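Local coordinates for aminomethyltransferase (Bartonella henselae, PDB 3GIR), which belongs to the aminomethyltransferase family, pairing a folate-binding-type domain with a C-terminal barrel domain, at residues L196-F209 with R212-P226. Residues are numbered along the deposited sequence; the frame is centred on the assembly and turned at random.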
loop_
_atom_site.group_PDB
_atom_site.type_symbol
_atom_site.label_atom_id
_atom_site.label_comp_id
_atom_site.label_asym_id
_atom_site.label_seq_id
_atom_site.Cartn_x
_atom_site.Cartn_y
_atom_site.Cartn_z
ATOM N N LEU A 196 18.918 8.098 3.103
ATOM C CA LEU A 196 17.579 8.571 2.914
ATOM C C LEU A 196 16.860 8.755 4.258
ATOM O O LEU A 196 17.063 7.989 5.207
ATOM C CB LEU A 196 16.794 7.512 2.074
ATOM C CG LEU A 196 17.276 7.322 0.644
ATOM C CD1 LEU A 196 16.583 6.057 -0.002
ATOM C CD2 LEU A 196 17.029 8.617 -0.199
ATOM N N LEU A 197 15.974 9.704 4.308
ATOM C CA LEU A 197 15.004 9.808 5.353
ATOM C C LEU A 197 13.761 8.977 4.937
ATOM O O LEU A 197 13.615 8.631 3.759
ATOM C CB LEU A 197 14.610 11.276 5.624
ATOM C CG LEU A 197 15.791 12.167 5.922
ATOM C CD1 LEU A 197 15.261 13.587 6.250
ATOM C CD2 LEU A 197 16.593 11.578 7.041
ATOM N N PHE A 198 12.908 8.650 5.882
ATOM C CA PHE A 198 11.576 8.104 5.540
ATOM C C PHE A 198 10.867 8.906 4.497
ATOM O O PHE A 198 10.788 10.132 4.567
ATOM C CB PHE A 198 10.714 8.003 6.800
ATOM C CG PHE A 198 9.376 7.365 6.582
ATOM C CD1 PHE A 198 9.308 6.072 6.110
ATOM C CD2 PHE A 198 8.194 8.000 6.940
ATOM C CE1 PHE A 198 8.122 5.483 5.903
ATOM C CE2 PHE A 198 6.971 7.380 6.787
ATOM C CZ PHE A 198 6.920 6.120 6.239
ATOM N N MET A 199 10.310 8.181 3.520
ATOM C CA MET A 199 9.614 8.714 2.356
ATOM C C MET A 199 10.444 9.616 1.429
ATOM O O MET A 199 9.953 10.625 0.912
ATOM C CB MET A 199 8.275 9.346 2.757
ATOM C CG MET A 199 7.297 8.433 3.389
ATOM S SD MET A 199 6.705 7.242 2.208
ATOM C CE MET A 199 5.510 8.273 1.347
ATOM N N GLN A 200 11.731 9.311 1.348
ATOM C CA GLN A 200 12.632 9.842 0.326
ATOM C C GLN A 200 13.042 8.740 -0.619
ATOM O O GLN A 200 13.033 7.575 -0.220
ATOM C CB GLN A 200 13.870 10.417 0.903
ATOM C CG GLN A 200 13.571 11.690 1.652
ATOM C CD GLN A 200 14.823 12.405 2.203
ATOM O OE1 GLN A 200 15.946 11.870 2.264
ATOM N NE2 GLN A 200 14.585 13.609 2.669
ATOM N N GLY A 201 13.479 9.135 -1.790
ATOM C CA GLY A 201 13.936 8.226 -2.825
ATOM C C GLY A 201 15.003 8.855 -3.680
ATOM O O GLY A 201 15.212 10.086 -3.631
ATOM N N PHE A 202 15.704 8.020 -4.422
ATOM C CA PHE A 202 16.763 8.481 -5.319
ATOM C C PHE A 202 17.068 7.397 -6.358
ATOM O O PHE A 202 16.547 6.299 -6.291
ATOM C CB PHE A 202 18.037 8.902 -4.535
ATOM C CG PHE A 202 18.943 7.753 -4.047
ATOM C CD1 PHE A 202 20.315 7.745 -4.371
ATOM C CD2 PHE A 202 18.464 6.707 -3.269
ATOM C CE1 PHE A 202 21.154 6.708 -3.871
ATOM C CE2 PHE A 202 19.275 5.700 -2.772
ATOM C CZ PHE A 202 20.622 5.707 -3.052
ATOM N N GLU A 203 17.944 7.731 -7.312
ATOM C CA GLU A 203 18.342 6.792 -8.345
ATOM C C GLU A 203 19.824 6.551 -8.209
ATOM O O GLU A 203 20.611 7.394 -8.657
ATOM C CB GLU A 203 18.016 7.325 -9.727
ATOM C CG GLU A 203 16.554 7.611 -9.958
ATOM C CD GLU A 203 16.310 8.395 -11.254
ATOM O OE1 GLU A 203 16.716 9.562 -11.341
ATOM O OE2 GLU A 203 15.779 7.762 -12.187
ATOM N N PRO A 204 20.210 5.439 -7.595
ATOM C CA PRO A 204 21.688 5.186 -7.366
ATOM C C PRO A 204 22.464 4.767 -8.604
ATOM O O PRO A 204 23.704 4.795 -8.562
ATOM C CB PRO A 204 21.662 4.048 -6.370
ATOM C CG PRO A 204 20.445 3.303 -6.698
ATOM C CD PRO A 204 19.393 4.348 -7.034
ATOM N N GLN A 205 21.752 4.342 -9.644
ATOM C CA GLN A 205 22.308 3.960 -10.923
ATOM C C GLN A 205 21.218 4.174 -11.952
ATOM O O GLN A 205 20.050 4.166 -11.640
ATOM C CB GLN A 205 22.771 2.495 -10.883
ATOM C CG GLN A 205 23.083 1.795 -12.185
ATOM C CD GLN A 205 24.263 2.408 -12.917
ATOM O OE1 GLN A 205 24.404 3.647 -12.992
ATOM N NE2 GLN A 205 25.083 1.572 -13.464
ATOM N N GLN A 206 21.592 4.394 -13.181
ATOM C CA GLN A 206 20.672 4.407 -14.263
ATOM C C GLN A 206 19.616 3.259 -14.194
ATOM O O GLN A 206 19.967 2.109 -14.072
ATOM C CB GLN A 206 21.456 4.339 -15.581
ATOM C CG GLN A 206 20.616 4.447 -16.791
ATOM C CD GLN A 206 20.145 5.892 -17.057
ATOM O OE1 GLN A 206 20.849 6.865 -16.753
ATOM N NE2 GLN A 206 18.909 6.023 -17.547
ATOM N N ASP A 207 18.350 3.622 -14.303
ATOM C CA ASP A 207 17.216 2.696 -14.292
ATOM C C ASP A 207 16.974 1.999 -12.919
ATOM O O ASP A 207 16.126 1.125 -12.843
ATOM C CB ASP A 207 17.294 1.670 -15.427
ATOM C CG ASP A 207 17.106 2.314 -16.840
ATOM O OD1 ASP A 207 16.692 3.472 -16.936
ATOM O OD2 ASP A 207 17.301 1.613 -17.847
ATOM N N TRP A 208 17.668 2.417 -11.869
ATOM C CA TRP A 208 17.412 1.879 -10.543
ATOM C C TRP A 208 16.675 2.988 -9.772
ATOM O O TRP A 208 16.887 4.169 -10.010
ATOM C CB TRP A 208 18.708 1.568 -9.770
ATOM C CG TRP A 208 19.401 0.324 -10.126
ATOM C CD1 TRP A 208 19.839 -0.024 -11.326
ATOM C CD2 TRP A 208 19.885 -0.659 -9.198
ATOM N NE1 TRP A 208 20.488 -1.238 -11.256
ATOM C CE2 TRP A 208 20.511 -1.656 -9.963
ATOM C CE3 TRP A 208 19.719 -0.857 -7.833
ATOM C CZ2 TRP A 208 21.080 -2.785 -9.373
ATOM C CZ3 TRP A 208 20.281 -1.981 -7.245
ATOM C CH2 TRP A 208 20.944 -2.922 -8.033
ATOM N N PHE A 209 15.798 2.604 -8.840
ATOM C CA PHE A 209 15.067 3.578 -7.999
ATOM C C PHE A 209 14.976 2.992 -6.617
ATOM O O PHE A 209 14.478 1.874 -6.484
ATOM C CB PHE A 209 13.689 3.822 -8.661
ATOM C CG PHE A 209 12.719 4.653 -7.885
ATOM C CD1 PHE A 209 13.044 5.885 -7.409
ATOM C CD2 PHE A 209 11.427 4.175 -7.653
ATOM C CE1 PHE A 209 12.106 6.673 -6.693
ATOM C CE2 PHE A 209 10.483 4.956 -6.994
ATOM C CZ PHE A 209 10.858 6.198 -6.463
ATOM N N ARG A 212 13.050 4.810 0.778
ATOM C CA ARG A 212 12.961 4.371 2.158
ATOM C C ARG A 212 11.484 4.441 2.531
ATOM O O ARG A 212 10.948 5.458 2.944
ATOM C CB ARG A 212 13.862 5.213 3.081
ATOM C CG ARG A 212 13.982 4.630 4.456
ATOM C CD ARG A 212 15.123 5.250 5.300
ATOM N NE ARG A 212 15.585 4.391 6.309
ATOM C CZ ARG A 212 16.815 4.420 6.812
ATOM N NH1 ARG A 212 17.698 5.290 6.340
ATOM N NH2 ARG A 212 17.171 3.573 7.709
ATOM N N SER A 213 10.775 3.374 2.230
ATOM C CA SER A 213 9.323 3.320 2.406
ATOM C C SER A 213 8.940 1.820 2.438
ATOM O O SER A 213 9.818 0.952 2.324
ATOM C CB SER A 213 8.652 3.958 1.185
ATOM O OG SER A 213 8.856 3.167 -0.013
ATOM N N GLY A 214 7.644 1.550 2.590
ATOM C CA GLY A 214 7.204 0.146 2.480
ATOM C C GLY A 214 5.752 0.021 2.878
ATOM O O GLY A 214 4.997 1.020 2.866
ATOM N N TYR A 215 5.375 -1.172 3.281
ATOM C CA TYR A 215 4.016 -1.508 3.580
ATOM C C TYR A 215 3.894 -2.346 4.837
ATOM O O TYR A 215 2.998 -3.209 4.979
ATOM C CB TYR A 215 3.452 -2.274 2.349
ATOM C CG TYR A 215 1.993 -2.368 2.187
ATOM C CD1 TYR A 215 1.166 -1.276 2.304
ATOM C CD2 TYR A 215 1.433 -3.555 1.780
ATOM C CE1 TYR A 215 -0.175 -1.355 2.023
ATOM C CE2 TYR A 215 0.052 -3.645 1.507
ATOM C CZ TYR A 215 -0.722 -2.565 1.643
ATOM O OH TYR A 215 -2.078 -2.752 1.322
ATOM N N THR A 216 4.771 -2.091 5.825
ATOM C CA THR A 216 4.932 -2.955 6.981
ATOM C C THR A 216 4.748 -2.224 8.329
ATOM O O THR A 216 4.532 -2.846 9.353
ATOM C CB THR A 216 6.288 -3.703 6.973
ATOM O OG1 THR A 216 7.352 -2.728 7.082
ATOM C CG2 THR A 216 6.438 -4.688 5.702
ATOM N N GLY A 217 4.962 -0.928 8.332
ATOM C CA GLY A 217 5.074 -0.145 9.593
ATOM C C GLY A 217 6.451 -0.257 10.241
ATOM O O GLY A 217 6.683 0.352 11.291
ATOM N N GLU A 218 7.377 -0.958 9.596
ATOM C CA GLU A 218 8.782 -1.016 10.000
ATOM C C GLU A 218 9.606 -0.037 9.198
ATOM O O GLU A 218 9.158 0.556 8.229
ATOM C CB GLU A 218 9.333 -2.426 9.848
ATOM C CG GLU A 218 8.611 -3.512 10.606
ATOM C CD GLU A 218 8.752 -3.373 12.094
ATOM O OE1 GLU A 218 9.804 -2.876 12.560
ATOM O OE2 GLU A 218 7.788 -3.733 12.838
ATOM N N ASP A 219 10.891 0.134 9.585
ATOM C CA ASP A 219 11.869 0.707 8.661
ATOM C C ASP A 219 11.988 -0.224 7.465
ATOM O O ASP A 219 11.630 -1.363 7.558
ATOM C CB ASP A 219 13.235 0.921 9.385
ATOM C CG ASP A 219 14.235 1.701 8.547
ATOM O OD1 ASP A 219 13.843 2.394 7.632
ATOM O OD2 ASP A 219 15.443 1.571 8.810
ATOM N N GLY A 220 12.487 0.274 6.328
ATOM C CA GLY A 220 12.593 -0.561 5.152
ATOM C C GLY A 220 12.804 0.256 3.917
ATOM O O GLY A 220 12.695 1.495 3.920
ATOM N N PHE A 221 13.005 -0.486 2.828
ATOM C CA PHE A 221 13.347 0.034 1.560
ATOM C C PHE A 221 12.561 -0.662 0.484
ATOM O O PHE A 221 12.171 -1.817 0.674
ATOM C CB PHE A 221 14.865 -0.069 1.255
ATOM C CG PHE A 221 15.711 0.652 2.263
ATOM C CD1 PHE A 221 16.117 1.959 2.032
ATOM C CD2 PHE A 221 16.019 0.032 3.454
ATOM C CE1 PHE A 221 16.893 2.592 2.998
ATOM C CE2 PHE A 221 16.728 0.718 4.414
ATOM C CZ PHE A 221 17.140 1.950 4.161
ATOM N N GLU A 222 12.394 0.020 -0.644
ATOM C CA GLU A 222 11.924 -0.623 -1.895
ATOM C C GLU A 222 12.980 -0.342 -2.958
ATOM O O GLU A 222 13.469 0.821 -3.082
ATOM C CB GLU A 222 10.588 -0.104 -2.318
ATOM C CG GLU A 222 9.466 -0.415 -1.358
ATOM C CD GLU A 222 8.080 -0.038 -1.942
ATOM O OE1 GLU A 222 7.955 0.586 -3.063
ATOM O OE2 GLU A 222 7.130 -0.389 -1.250
ATOM N N ILE A 223 13.295 -1.366 -3.730
ATOM C CA ILE A 223 14.319 -1.274 -4.783
ATOM C C ILE A 223 13.691 -1.715 -6.117
ATOM O O ILE A 223 13.225 -2.837 -6.215
ATOM C CB ILE A 223 15.535 -2.137 -4.470
ATOM C CG1 ILE A 223 16.087 -1.869 -3.070
ATOM C CG2 ILE A 223 16.638 -2.003 -5.588
ATOM C CD1 ILE A 223 17.147 -2.959 -2.544
ATOM N N ALA A 224 13.712 -0.841 -7.132
ATOM C CA ALA A 224 13.200 -1.097 -8.452
ATOM C C ALA A 224 14.394 -1.115 -9.383
ATOM O O ALA A 224 15.249 -0.225 -9.303
ATOM C CB ALA A 224 12.170 -0.026 -8.908
ATOM N N LEU A 225 14.484 -2.133 -10.199
ATOM C CA LEU A 225 15.631 -2.259 -11.107
ATOM C C LEU A 225 15.245 -3.032 -12.338
ATOM O O LEU A 225 14.260 -3.719 -12.398
ATOM C CB LEU A 225 16.832 -2.928 -10.390
ATOM C CG LEU A 225 16.816 -4.433 -10.123
ATOM C CD1 LEU A 225 18.274 -4.816 -9.576
ATOM C CD2 LEU A 225 15.724 -4.839 -9.113
ATOM N N PRO A 226 16.083 -2.930 -13.399
ATOM C CA PRO A 226 15.805 -3.681 -14.580
ATOM C C PRO A 226 15.708 -5.174 -14.320
ATOM O O PRO A 226 16.387 -5.717 -13.452
ATOM C CB PRO A 226 17.029 -3.358 -15.487
ATOM C CG PRO A 226 17.486 -2.078 -14.984
ATOM C CD PRO A 226 17.303 -2.116 -13.520
HETATM O O HOH W 1 11.710 1.823 -5.310
#
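Arg212 is held through both its backbone and its guanidinium group, binding 196-209 at three points while locking the 212-226 loop back on itself. Its N donates to Gln200 O (2.9 Å) and its O accepts from Met199 N, two bonds to the second half of the type II turn Leu197–Gln200. With CG anti to the backbone N (chi1 -170°) and the chain extended to NE, the side chain runs past Leu196 in the opposite direction, CB against CB, until Arg212 NH1 reaches Leu196 O at 3.0 Å, a bond bent to 142° at the hydrogen. NE and NH2 grip Asp219 side-on, one nitrogen to each carboxylate oxygen and nearly in the guanidinium plane; in this salt bridge Arg212 NH2 meets Asp219 OD2 at 2.9 Å. Phe221 CZ lies over one guanidinium face, and Phe391 adds a cation-pi contact. Thus three nitrogens of the group are engaged and its rotation is fixed. From the middle of the turn, Met199 SD rests on Ser213 CB, while the Phe198 ring, with Met199 CG over one face, stacks on Tyr390.

At the far end the two segments pair antiparallel: Phe209 and Ala224 exchange two backbone bonds, and their CB atoms meet at 4.1 Å. A water donates to Phe209 O and, weakly, to Glu222 O just beyond this pair. Trp208 lies alongside Leu225, whose CD1 sits over the indole's six-membered ring, 3.8 Å from its centroid, a CH-pi contact. Ile223 CG2 approaches CE3 obliquely, and Pro226 CD lies near CD1; Leu233 of helix 227-238 packs against Trp208, Ile223 and Leu225. The whole forms a meander of neighbouring antiparallel strands, 201-202, 209-211 and 220-225, at one side of the six-stranded mixed sheet in the region of the aminomethyltransferase folate-binding domain.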